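Local coordinates for periplasmic branched-chain amino acid-binding protein (Burkholderia mallei, PDB 3I09) that probably binds branched-chain amino acids or related small carboxylates in the periplasm for an ABC transporter, and holds acetoacetic acid in this crystal, at residues G321-R324 / S328-H331; H331-M336 / Q361-K366. All coordinates share one frame; numbering follows the deposited sequence.

Contact 1: G321-R324 / S328-H331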
ATOM      1  N   GLY A 321       6.996 -13.334   7.063  1.00 13.01           N
ATOM      2  CA  GLY A 321       6.153 -12.709   8.071  1.00 13.63           C
ATOM      3  C   GLY A 321       5.029 -13.565   8.603  1.00 13.15           C
ATOM      4  O   GLY A 321       5.073 -14.786   8.535  1.00 13.15           O
ATOM      5  N   TYR A 322       4.051 -12.899   9.209  1.00 13.70           N
ATOM      6  CA  TYR A 322       2.901 -13.597   9.772  1.00 12.92           C
ATOM      7  C   TYR A 322       1.787 -12.567   9.920  1.00 12.86           C
ATOM      8  O   TYR A 322       2.022 -11.351   9.788  1.00 11.74           O
ATOM      9  CB  TYR A 322       3.267 -14.232  11.122  1.00 13.19           C
ATOM     10  CG  TYR A 322       3.696 -13.222  12.151  1.00 13.99           C
ATOM     11  CD1 TYR A 322       5.002 -12.741  12.202  1.00 15.18           C
ATOM     12  CD2 TYR A 322       2.783 -12.732  13.088  1.00 15.01           C
ATOM     13  CE1 TYR A 322       5.378 -11.815  13.180  1.00 17.01           C
ATOM     14  CE2 TYR A 322       3.154 -11.814  14.009  1.00 15.01           C
ATOM     15  CZ  TYR A 322       4.427 -11.352  14.060  1.00 17.08           C
ATOM     16  OH  TYR A 322       4.734 -10.438  15.038  1.00 20.41           O
ATOM     17  N   ILE A 323       0.589 -13.060  10.166  1.00 11.35           N
ATOM     18  CA  ILE A 323      -0.582 -12.182  10.270  1.00 10.67           C
ATOM     19  C   ILE A 323      -1.014 -12.219  11.711  1.00 10.21           C
ATOM     20  O   ILE A 323      -1.368 -13.278  12.256  1.00 11.51           O
ATOM     21  CB  ILE A 323      -1.704 -12.617   9.316  1.00 10.96           C
ATOM     22  CG1 ILE A 323      -1.265 -12.511   7.854  1.00  9.85           C
ATOM     23  CG2 ILE A 323      -3.011 -11.787   9.594  1.00 11.71           C
ATOM     24  CD1 ILE A 323      -2.212 -13.353   6.842  1.00  8.09           C
ATOM     25  N   ARG A 324      -1.012 -11.058  12.333  1.00 11.27           N
ATOM     26  CA  ARG A 324      -1.262 -10.981  13.785  1.00 11.51           C
ATOM     27  C   ARG A 324      -2.710 -10.632  14.105  1.00 11.15           C
ATOM     28  O   ARG A 324      -3.532 -10.440  13.202  1.00 10.23           O
ATOM     29  CB  ARG A 324      -0.290 -10.020  14.449  1.00 12.88           C
ATOM     30  CG  ARG A 324      -0.501  -8.592  14.118  1.00 12.72           C
ATOM     31  CD  ARG A 324       0.475  -7.704  14.942  1.00 13.15           C
ATOM     32  NE  ARG A 324       0.133  -6.324  14.699  1.00 11.34           N
ATOM     33  CZ  ARG A 324       0.872  -5.275  15.024  1.00 13.60           C
ATOM     34  NH1 ARG A 324       2.052  -5.427  15.618  1.00 11.57           N
ATOM     35  NH2 ARG A 324       0.415  -4.070  14.740  1.00 15.00           N
ATOM     36  N   SER A 328      -2.771  -7.090  10.738  1.00 11.30           N
ATOM     37  CA  SER A 328      -1.596  -6.694   9.998  1.00 12.18           C
ATOM     38  C   SER A 328      -0.705  -7.889   9.685  1.00 11.93           C
ATOM     39  O   SER A 328      -0.413  -8.686  10.559  1.00 13.29           O
ATOM     40  CB  SER A 328      -0.758  -5.673  10.767  1.00 13.61           C
ATOM     41  OG  SER A 328      -1.429  -4.438  10.781  1.00 14.95           O
HETATM   42  N   MSE A 329      -0.251  -7.967   8.444  1.00 12.74           N
HETATM   43  CA  MSE A 329       0.845  -8.876   8.083  1.00 11.34           C
HETATM   44  C   MSE A 329       2.146  -8.193   8.444  1.00 11.33           C
HETATM   45  O   MSE A 329       2.509  -7.179   7.846  1.00 12.25           O
HETATM   46  CB  MSE A 329       0.796  -9.244   6.574  1.00 11.84           C
HETATM   47  CG  MSE A 329       1.491 -10.597   6.255  1.00 10.49           C
HETATM   48 SE   MSE A 329       3.387 -10.380   6.153  0.75 10.32          SE
HETATM   49  CE  MSE A 329       3.500  -9.898   4.262  1.00 11.04           C
ATOM     50  N   ILE A 330       2.840  -8.739   9.460  1.00 10.66           N
ATOM     51  CA  ILE A 330       4.084  -8.194   9.967  1.00 10.37           C
ATOM     52  C   ILE A 330       5.271  -8.704   9.155  1.00 10.85           C
ATOM     53  O   ILE A 330       5.511  -9.920   9.047  1.00 11.56           O
ATOM     54  CB  ILE A 330       4.237  -8.530  11.481  1.00 10.83           C
ATOM     55  CG1 ILE A 330       3.004  -8.045  12.268  1.00 11.33           C
ATOM     56  CG2 ILE A 330       5.513  -7.875  12.022  1.00 11.13           C
ATOM     57  CD1 ILE A 330       2.762  -6.539  12.213  1.00 13.23           C
ATOM     58  N   HIS A 331       5.974  -7.768   8.531  1.00 11.16           N
ATOM     59  CA  HIS A 331       7.129  -8.031   7.702  1.00 11.69           C
ATOM     60  C   HIS A 331       8.030  -6.787   7.706  1.00 11.33           C
ATOM     61  O   HIS A 331       7.554  -5.645   7.887  1.00 11.78           O
ATOM     62  CB  HIS A 331       6.710  -8.436   6.266  1.00 10.78           C
ATOM     63  CG  HIS A 331       5.823  -7.427   5.557  1.00 11.40           C
ATOM     64  ND1 HIS A 331       4.581  -7.047   6.033  1.00 13.16           N
ATOM     65  CD2 HIS A 331       5.998  -6.751   4.398  1.00 14.55           C
ATOM     66  CE1 HIS A 331       4.062  -6.135   5.227  1.00 14.54           C
ATOM     67  NE2 HIS A 331       4.884  -5.963   4.209  1.00 16.62           N
TER
HETATM   68  O   HOH W   1      -1.829  -2.712  12.718  1.00 16.02           O
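Tyr322 and Ile330 form the antiparallel hydrogen-bonded pair of a tight beta hairpin. Ile330 N donates to Tyr322 O at 2.8 Å, whereas the return bond from Tyr322 N to Ile330 O is weak. Beyond the pair, Arg324 N donates to Ser328 O at 3.0 Å and closes the turn. Two CA-H...O contacts add to these: Met329 CA lies 3.2 Å from Tyr322 O, and Ile323 CA faces Ser328 O.

Apolar contacts occupy both faces. On one, CG1 of Ile323 meets CG of selenomethionine Met329 at 3.7 Å, the side chains crossing at about a right angle. On the other, Ile330 presses CB over the Tyr322 ring, a CH-pi contact. Arg324 CG sits between its backbone N and carbonyl carbon (chi1 70°), and the chain, extended from there, carries the guanidinium across Ile330, whose CD1 lies over one face, 3.6 Å from Arg324 CZ.

Arg324 NE forms a salt bridge with Asp326, NH2 bonds to Thr364 O, and Tyr322 OH to Glu360. A water 2.6 Å from Ser328 OG also accepts weakly from Arg324 NH2. The guanidinium, pinned through its nitrogens with Ile330 CD1 against one face, would be restricted in rotation.

Contact 2: H331-M336 / Q361-K366. With EDO (1,2-ethanediol), chain H.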
ATOM      1  N   HIS A 331       5.974  -7.768   8.531  1.00 11.16           N
ATOM      2  CA  HIS A 331       7.129  -8.031   7.702  1.00 11.69           C
ATOM      3  C   HIS A 331       8.030  -6.787   7.706  1.00 11.33           C
ATOM      4  O   HIS A 331       7.554  -5.645   7.887  1.00 11.78           O
ATOM      5  CB  HIS A 331       6.710  -8.436   6.266  1.00 10.78           C
ATOM      6  CG  HIS A 331       5.823  -7.427   5.557  1.00 11.40           C
ATOM      7  ND1 HIS A 331       4.581  -7.047   6.033  1.00 13.16           N
ATOM      8  CD2 HIS A 331       5.998  -6.751   4.398  1.00 14.55           C
ATOM      9  CE1 HIS A 331       4.062  -6.135   5.227  1.00 14.54           C
ATOM     10  NE2 HIS A 331       4.884  -5.963   4.209  1.00 16.62           N
ATOM     11  N   ASP A 332       9.313  -7.016   7.486  1.00 11.32           N
ATOM     12  CA  ASP A 332      10.288  -5.929   7.454  1.00 12.92           C
ATOM     13  C   ASP A 332       9.911  -4.910   6.375  1.00 12.17           C
ATOM     14  O   ASP A 332       9.414  -5.268   5.305  1.00 11.85           O
ATOM     15  CB  ASP A 332      11.680  -6.446   7.114  1.00 13.40           C
ATOM     16  CG  ASP A 332      12.311  -7.301   8.214  1.00 17.16           C
ATOM     17  OD1 ASP A 332      11.774  -7.424   9.349  1.00 14.65           O
ATOM     18  OD2 ASP A 332      13.397  -7.859   7.885  1.00 19.59           O
HETATM   19  N   MSE A 333      10.185  -3.651   6.666  1.00 12.21           N
HETATM   20  CA  MSE A 333      10.015  -2.566   5.731  1.00 12.58           C
HETATM   21  C   MSE A 333      11.410  -2.007   5.397  1.00 12.78           C
HETATM   22  O   MSE A 333      12.395  -2.291   6.120  1.00 13.73           O
HETATM   23  CB  MSE A 333       9.107  -1.492   6.341  1.00 12.64           C
HETATM   24  CG  MSE A 333       7.707  -1.964   6.665  1.00 11.46           C
HETATM   25 SE   MSE A 333       6.601  -2.426   5.074  0.75 14.35          SE
HETATM   26  CE  MSE A 333       6.265  -0.712   4.481  1.00 13.84           C
ATOM     27  N   TYR A 334      11.514  -1.236   4.310  1.00 13.17           N
ATOM     28  CA  TYR A 334      12.797  -0.715   3.823  1.00 12.64           C
ATOM     29  C   TYR A 334      12.744   0.798   3.693  1.00 12.93           C
ATOM     30  O   TYR A 334      11.845   1.335   3.023  1.00 15.29           O
ATOM     31  CB  TYR A 334      13.155  -1.352   2.461  1.00 12.58           C
ATOM     32  CG  TYR A 334      13.166  -2.853   2.598  1.00 13.94           C
ATOM     33  CD1 TYR A 334      14.232  -3.488   3.209  1.00 16.92           C
ATOM     34  CD2 TYR A 334      12.052  -3.617   2.246  1.00 16.07           C
ATOM     35  CE1 TYR A 334      14.238  -4.835   3.421  1.00 19.19           C
ATOM     36  CE2 TYR A 334      12.037  -4.972   2.458  1.00 19.60           C
ATOM     37  CZ  TYR A 334      13.132  -5.578   3.042  1.00 20.97           C
ATOM     38  OH  TYR A 334      13.124  -6.925   3.281  1.00 24.31           O
ATOM     39  N   LEU A 335      13.715   1.466   4.294  1.00 13.18           N
ATOM     40  CA  LEU A 335      13.944   2.906   4.102  1.00 13.09           C
ATOM     41  C   LEU A 335      14.923   3.003   2.946  1.00 14.17           C
ATOM     42  O   LEU A 335      16.024   2.456   3.019  1.00 14.21           O
ATOM     43  CB  LEU A 335      14.567   3.511   5.347  1.00 14.19           C
ATOM     44  CG  LEU A 335      14.695   5.038   5.370  1.00 15.03           C
ATOM     45  CD1 LEU A 335      13.274   5.670   5.356  1.00 13.41           C
ATOM     46  CD2 LEU A 335      15.500   5.503   6.574  1.00 17.76           C
HETATM   47  N   MSE A 336      14.517   3.667   1.869  1.00 14.41           N
HETATM   48  CA  MSE A 336      15.354   3.796   0.688  1.00 15.28           C
HETATM   49  C   MSE A 336      15.572   5.216   0.279  1.00 14.48           C
HETATM   50  O   MSE A 336      14.797   6.122   0.645  1.00 13.31           O
HETATM   51  CB  MSE A 336      14.693   3.004  -0.412  1.00 15.57           C
HETATM   52  CG  MSE A 336      14.578   1.632   0.224  1.00 21.89           C
HETATM   53 SE   MSE A 336      14.473   0.345  -0.900  0.75 27.75          SE
HETATM   54  CE  MSE A 336      12.840   0.929  -1.571  1.00 19.83           C
ATOM     55  N   GLN A 361       8.965  -3.526  14.642  1.00 23.19           N
ATOM     56  CA  GLN A 361       9.114  -2.113  14.913  1.00 22.23           C
ATOM     57  C   GLN A 361       8.412  -1.199  13.932  1.00 21.42           C
ATOM     58  O   GLN A 361       8.223  -0.033  14.237  1.00 21.14           O
ATOM     59  CB  GLN A 361      10.615  -1.761  14.977  1.00 22.85           C
ATOM     60  CG  GLN A 361      11.341  -2.647  15.986  1.00 25.04           C
ATOM     61  CD  GLN A 361      12.843  -2.528  15.922  1.00 29.06           C
ATOM     62  OE1 GLN A 361      13.392  -1.525  15.450  1.00 29.47           O
ATOM     63  NE2 GLN A 361      13.529  -3.556  16.424  1.00 30.47           N
ATOM     64  N   ALA A 362       7.976  -1.718  12.785  1.00 19.03           N
ATOM     65  CA  ALA A 362       7.478  -0.876  11.703  1.00 19.23           C
ATOM     66  C   ALA A 362       6.016  -0.454  11.856  1.00 17.97           C
ATOM     67  O   ALA A 362       5.598   0.615  11.385  1.00 19.70           O
ATOM     68  CB  ALA A 362       7.667  -1.620  10.381  1.00 18.23           C
ATOM     69  N   PHE A 363       5.233  -1.293  12.525  1.00 16.77           N
ATOM     70  CA  PHE A 363       3.791  -1.124  12.587  1.00 14.74           C
ATOM     71  C   PHE A 363       3.304  -0.691  13.979  1.00 15.19           C
ATOM     72  O   PHE A 363       4.094  -0.568  14.930  1.00 14.29           O
ATOM     73  CB  PHE A 363       3.126  -2.441  12.141  1.00 14.94           C
ATOM     74  CG  PHE A 363       3.401  -2.784  10.692  1.00 14.35           C
ATOM     75  CD1 PHE A 363       2.650  -2.220   9.699  1.00 14.69           C
ATOM     76  CD2 PHE A 363       4.447  -3.641  10.341  1.00 16.03           C
ATOM     77  CE1 PHE A 363       2.908  -2.484   8.352  1.00 15.60           C
ATOM     78  CE2 PHE A 363       4.719  -3.919   9.003  1.00 14.96           C
ATOM     79  CZ  PHE A 363       3.957  -3.374   8.014  1.00 16.76           C
ATOM     80  N   THR A 364       1.994  -0.485  14.096  1.00 14.28           N
ATOM     81  CA  THR A 364       1.378  -0.033  15.353  1.00 14.73           C
ATOM     82  C   THR A 364       1.751  -0.980  16.495  1.00 16.35           C
ATOM     83  O   THR A 364       1.660  -2.197  16.340  1.00 15.08           O
ATOM     84  CB  THR A 364      -0.168   0.005  15.207  1.00 14.97           C
ATOM     85  OG1 THR A 364      -0.534   0.909  14.152  1.00 14.59           O
ATOM     86  CG2 THR A 364      -0.825   0.445  16.497  1.00 15.55           C
ATOM     87  N   THR A 365       2.180  -0.420  17.634  1.00 16.93           N
ATOM     88  CA  THR A 365       2.523  -1.223  18.793  1.00 18.09           C
ATOM     89  C   THR A 365       1.286  -1.604  19.592  1.00 18.52           C
ATOM     90  O   THR A 365       0.240  -0.934  19.524  1.00 17.51           O
ATOM     91  CB  THR A 365       3.506  -0.470  19.749  1.00 18.88           C
ATOM     92  OG1 THR A 365       2.837   0.654  20.352  1.00 18.32           O
ATOM     93  CG2 THR A 365       4.749   0.001  19.013  1.00 19.37           C
ATOM     94  N   LYS A 366       1.408  -2.677  20.363  1.00 18.03           N
ATOM     95  CA  LYS A 366       0.318  -3.087  21.228  1.00 19.08           C
ATOM     96  C   LYS A 366      -0.160  -1.974  22.134  1.00 18.64           C
ATOM     97  O   LYS A 366      -1.335  -1.855  22.355  1.00 18.37           O
ATOM     98  CB  LYS A 366       0.717  -4.285  22.096  1.00 18.60           C
ATOM     99  CG  LYS A 366      -0.451  -4.958  22.763  1.00 22.03           C
ATOM    100  CD  LYS A 366      -0.030  -6.298  23.394  1.00 26.73           C
ATOM    101  CE  LYS A 366      -1.153  -6.924  24.187  1.00 30.18           C
ATOM    102  NZ  LYS A 366      -0.653  -7.746  25.328  1.00 35.18           N
TER
HETATM  103  C1  EDO H  10       8.461 -10.035  10.430  1.00 40.65           C
HETATM  104  O1  EDO H  10       9.305  -8.892  10.587  1.00 39.18           O
HETATM  105  C2  EDO H  10       8.929 -11.189  11.287  1.00 43.83           C
HETATM  106  O2  EDO H  10       9.095 -12.373  10.501  1.00 45.59           O
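Asp332 OD1, next to the His331 that touches Phe363, is gripped by two donors: the backbone N of Gly359 and, weakly at 3.1 Å, O1 of a 1,2-ethanediol probably left by the crystallisation liquor. The bond to Gly359 ties the break in strand 329-338 to the start of helix 359-362 within this type I periplasmic binding protein. The last residue of that helix, Ala362, and the next one, Phe363, pack on the strand, the latter by a Met-aromatic contact.

No hydrogen bond joins the two segments directly. With CG anti to the carbonyl carbon (chi1 -62°), selenomethionine Met333 sets CG 3.7 Å from Ala362 CB, and the bend at chi2 (-67°) turns SE to the Phe363 ring. Met333 SE comes to 4.1 Å from Phe363 CZ, approaching the ring obliquely with the two side chains nearly perpendicular. Phe363 is the first residue to leave helical geometry, and its backbone O is bonded to Lys129 NZ of helix 124-137; Ala126 of the same helix touches the phenyl group.

The His331 imidazole is held at both nitrogens, ND1 by Met329 O and NE2 by Ala121 O. Its plane is inclined at 34° to that of Phe363 in an oblique pair, with His331 CE1 3.9 Å from Phe363 CZ. At the edge of the phenyl ring, His331 O lies in plane, 3.5 Å from Phe363 CE2.

Contact 1 comes first along the chain: strand 320-323 leads through residues 324-328 into strand 329-338, and 321-324 / 328-331 closes that short hairpin loop. Contact 2 starts at His331, the residue common to both, and closes a much longer loop that runs through strand 351-357 and into helix 359-362. The loops therefore follow one another, neither nesting nor crossing, with strand 329-338 serving both. Both arms of the hairpin reach the segment 361-366: Arg324 from the first, through its bond to Thr364, and Ile330 from the second, where CD1 packs against Phe363 CD2. Together the contacts join the hairpin and its antiparallel sheet to the end of helix 359-362.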